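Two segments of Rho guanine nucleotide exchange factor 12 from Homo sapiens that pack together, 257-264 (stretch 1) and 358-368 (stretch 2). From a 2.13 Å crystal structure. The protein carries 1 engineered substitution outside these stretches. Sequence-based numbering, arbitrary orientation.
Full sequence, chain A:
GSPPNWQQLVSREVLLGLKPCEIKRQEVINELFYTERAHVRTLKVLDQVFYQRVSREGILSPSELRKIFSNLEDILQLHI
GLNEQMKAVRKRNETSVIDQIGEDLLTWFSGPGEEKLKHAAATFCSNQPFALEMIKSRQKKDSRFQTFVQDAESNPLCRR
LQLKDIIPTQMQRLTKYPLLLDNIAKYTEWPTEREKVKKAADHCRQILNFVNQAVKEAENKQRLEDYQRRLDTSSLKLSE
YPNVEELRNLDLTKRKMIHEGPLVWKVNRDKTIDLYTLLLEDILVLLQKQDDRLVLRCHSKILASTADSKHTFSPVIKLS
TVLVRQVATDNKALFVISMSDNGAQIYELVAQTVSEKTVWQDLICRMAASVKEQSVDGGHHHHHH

Stretch 1, residues 257-264: MIHEGPLV
Stretch 2 358-368: TVWQDLICRMA

The indole of W360 is gripped on both faces by side chains of a single strand: the H259 ring meets one face with its edge, and a methyl of L263 covers the opposite face. Between them, at the edge of the indole, lies the backbone of G261, with its N 3.4 Å from W360 CZ2. No hydrogen bond crosses the interface, so the packing rests on shape and on aromatic and apolar contacts, which bury 445 Å² in all.

Strand 257-264 is extended, although I258 departs from the regular pattern with phi/psi of -108/-36, and G261 is almost fully stretched at 179/175. Helix 358-368 has regular i to i+4 bonds, such as L363 N to V359 O at 2.8 Å and M367 N to L363 O at 2.9 Å. The two axes run nearly antiparallel, at 152°, and approach to 9.4 Å. The register is set by H259 and L363, whose CA atoms lie 7.8 Å apart.

The CA-to-CB bond of W360 points sideways relative to the strand, but chi1 of -88° (m) and chi2 of 107° bring the end of its indole nearer. H259, with chi1 of -158° (t) and chi2 of -87°, places its ring centroid 4.6 Å from that of the indole six-membered ring, the planes at 67°; ND1 comes to 3.6 Å from W360 CZ2. The edge carrying ND1 approaches the indole face, and the inclined planes let the flat rings pack closely. Across the indole, L263 (m, t) points CD2 at the five-membered ring, 3.7 Å from its centroid and 22° off the normal, a CH-pi contact suited to a branched aliphatic chain. With no side chain at G261, its backbone N can sit at the indole edge; an ideal CB would point toward the helix, 3.5 Å from W360 CZ2, but its crowding would come from P262 CD, at 3.0 Å.

H259 also reaches two aliphatic residues one helical turn apart. Its CD2 lies 3.2 Å from L363 CD1, and its NE2 lies 3.3 Å from V359 CG1; V359 is t, and L363 is m, t. These are tight van der Waals contacts. Toward the start of the strand, I258 (chi1 m, chi2 p) continues the apolar seam. Its CG1 meets M367 SD at 3.8 Å, and its CG2 is a looser 4.4 Å from L363 CD2. M367, an unbranched and flexible chain with chi1 and chi2 both m and chi3 off the wells at 115°, brings its SD against the branched isoleucine. E260 points away from the helix. On the helix, beyond the strand's reach, R366 NH2 and D362 OD2 form a salt bridge at 3.1 Å.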

# COMPACT_ATOMS: atom_id res chain seq x y z
N MET A 257 -6.00 6.45 12.59
CA MET A 257 -6.98 5.46 13.06
C MET A 257 -6.27 4.22 13.57
O MET A 257 -5.34 3.73 12.93
CB MET A 257 -7.96 5.09 11.94
CG MET A 257 -8.87 3.85 12.17
SD MET A 257 -10.10 3.68 10.78
CE MET A 257 -11.20 4.87 11.23
N ILE A 258 -6.73 3.72 14.71
CA ILE A 258 -6.15 2.56 15.37
C ILE A 258 -7.07 1.34 15.27
O ILE A 258 -6.59 0.21 15.14
CB ILE A 258 -5.84 2.91 16.84
CG1 ILE A 258 -4.54 3.72 16.90
CG2 ILE A 258 -5.76 1.65 17.75
CD1 ILE A 258 -4.70 5.19 16.62
N HIS A 259 -8.38 1.56 15.34
CA HIS A 259 -9.34 0.47 15.26
C HIS A 259 -10.68 0.93 14.68
O HIS A 259 -10.99 2.12 14.67
CB HIS A 259 -9.54 -0.14 16.67
CG HIS A 259 -10.08 -1.54 16.64
ND1 HIS A 259 -11.42 -1.81 16.59
CD2 HIS A 259 -9.45 -2.73 16.62
CE1 HIS A 259 -11.60 -3.12 16.54
NE2 HIS A 259 -10.42 -3.70 16.56
N GLU A 260 -11.46 -0.02 14.19
CA GLU A 260 -12.82 0.24 13.74
C GLU A 260 -13.68 -1.03 13.76
O GLU A 260 -13.17 -2.15 13.61
CB GLU A 260 -12.81 0.82 12.33
CG GLU A 260 -12.40 -0.20 11.27
CD GLU A 260 -12.15 0.43 9.92
OE1 GLU A 260 -13.08 1.04 9.37
OE2 GLU A 260 -11.03 0.30 9.41
N GLY A 261 -14.99 -0.85 13.93
CA GLY A 261 -15.92 -1.97 13.83
C GLY A 261 -17.38 -1.62 14.08
O GLY A 261 -17.71 -0.49 14.42
N PRO A 262 -18.26 -2.60 13.89
CA PRO A 262 -19.66 -2.46 14.31
C PRO A 262 -19.87 -2.62 15.84
O PRO A 262 -19.67 -3.72 16.38
CB PRO A 262 -20.38 -3.59 13.55
CG PRO A 262 -19.32 -4.36 12.80
CD PRO A 262 -17.99 -3.92 13.31
N LEU A 263 -20.23 -1.53 16.51
CA LEU A 263 -20.77 -1.58 17.87
C LEU A 263 -22.27 -1.28 17.86
O LEU A 263 -22.80 -0.79 16.87
CB LEU A 263 -20.07 -0.57 18.80
CG LEU A 263 -18.55 -0.65 18.93
CD1 LEU A 263 -18.03 0.46 19.83
CD2 LEU A 263 -18.10 -2.01 19.43
N VAL A 264 -22.93 -1.60 18.96
CA VAL A 264 -24.33 -1.24 19.20
C VAL A 264 -24.31 -0.15 20.29
O VAL A 264 -23.29 0.02 20.97
CB VAL A 264 -25.14 -2.50 19.60
CG1 VAL A 264 -26.49 -2.16 20.24
CG2 VAL A 264 -25.34 -3.40 18.38
N THR A 358 -12.86 -7.46 23.69
CA THR A 358 -11.63 -7.49 24.48
C THR A 358 -10.54 -6.73 23.75
O THR A 358 -9.69 -6.10 24.38
CB THR A 358 -11.16 -8.94 24.82
OG1 THR A 358 -12.27 -9.84 24.83
CG2 THR A 358 -10.63 -9.01 26.25
N VAL A 359 -10.57 -6.78 22.42
CA VAL A 359 -9.73 -5.92 21.58
C VAL A 359 -10.15 -4.44 21.78
O VAL A 359 -9.30 -3.59 22.04
CB VAL A 359 -9.80 -6.34 20.10
CG1 VAL A 359 -9.20 -5.28 19.18
CG2 VAL A 359 -9.09 -7.68 19.89
N TRP A 360 -11.44 -4.16 21.70
CA TRP A 360 -11.93 -2.79 21.87
C TRP A 360 -11.50 -2.23 23.22
O TRP A 360 -10.98 -1.11 23.29
CB TRP A 360 -13.46 -2.72 21.74
CG TRP A 360 -13.99 -2.52 20.33
CD1 TRP A 360 -14.60 -3.46 19.55
CD2 TRP A 360 -13.97 -1.31 19.54
NE1 TRP A 360 -14.95 -2.92 18.33
CE2 TRP A 360 -14.57 -1.60 18.30
CE3 TRP A 360 -13.49 -0.01 19.76
CZ2 TRP A 360 -14.73 -0.65 17.31
CZ3 TRP A 360 -13.64 0.94 18.76
CH2 TRP A 360 -14.25 0.61 17.55
N GLN A 361 -11.71 -3.00 24.28
CA GLN A 361 -11.33 -2.58 25.63
C GLN A 361 -9.83 -2.37 25.69
O GLN A 361 -9.37 -1.34 26.16
CB GLN A 361 -11.76 -3.59 26.71
CG GLN A 361 -11.20 -3.26 28.11
CD GLN A 361 -11.86 -4.04 29.26
OE1 GLN A 361 -12.38 -5.13 29.06
NE2 GLN A 361 -11.81 -3.47 30.46
N ASP A 362 -9.08 -3.35 25.21
CA ASP A 362 -7.62 -3.30 25.33
C ASP A 362 -7.04 -2.10 24.58
O ASP A 362 -6.11 -1.46 25.07
CB ASP A 362 -6.98 -4.60 24.82
CG ASP A 362 -6.85 -5.67 25.90
OD1 ASP A 362 -7.59 -5.63 26.91
OD2 ASP A 362 -6.02 -6.60 25.84
N LEU A 363 -7.61 -1.79 23.42
CA LEU A 363 -7.09 -0.71 22.59
C LEU A 363 -7.54 0.66 23.08
O LEU A 363 -6.74 1.58 23.10
CB LEU A 363 -7.48 -0.92 21.13
CG LEU A 363 -6.79 -2.12 20.47
CD1 LEU A 363 -7.41 -2.37 19.11
CD2 LEU A 363 -5.28 -1.90 20.37
N ILE A 364 -8.80 0.80 23.48
CA ILE A 364 -9.28 2.09 23.98
C ILE A 364 -8.42 2.51 25.18
O ILE A 364 -7.99 3.66 25.27
CB ILE A 364 -10.77 2.04 24.36
CG1 ILE A 364 -11.64 1.97 23.12
CG2 ILE A 364 -11.18 3.29 25.16
CD1 ILE A 364 -13.06 1.53 23.40
N CYS A 365 -8.16 1.57 26.08
CA CYS A 365 -7.33 1.80 27.27
C CYS A 365 -5.86 2.08 26.92
O CYS A 365 -5.20 2.87 27.59
CB CYS A 365 -7.41 0.59 28.20
SG CYS A 365 -9.07 0.29 28.83
N ARG A 366 -5.35 1.41 25.89
CA ARG A 366 -4.00 1.69 25.40
C ARG A 366 -3.89 3.15 24.94
O ARG A 366 -2.96 3.86 25.33
CB ARG A 366 -3.62 0.75 24.24
CG ARG A 366 -2.90 -0.52 24.69
CD ARG A 366 -2.89 -1.66 23.66
NE ARG A 366 -3.24 -2.95 24.25
CZ ARG A 366 -3.37 -4.10 23.58
NH1 ARG A 366 -3.18 -4.15 22.27
NH2 ARG A 366 -3.69 -5.21 24.25
N MET A 367 -4.86 3.59 24.15
CA MET A 367 -4.88 4.95 23.62
C MET A 367 -5.23 5.98 24.68
O MET A 367 -4.73 7.10 24.64
CB MET A 367 -5.89 5.05 22.46
CG MET A 367 -5.53 4.21 21.25
SD MET A 367 -3.90 4.61 20.53
CE MET A 367 -2.98 3.07 20.83
N ALA A 368 -6.08 5.59 25.63
CA ALA A 368 -6.56 6.50 26.66
C ALA A 368 -5.45 6.80 27.65
O ALA A 368 -5.28 7.93 28.09
CB ALA A 368 -7.77 5.90 27.38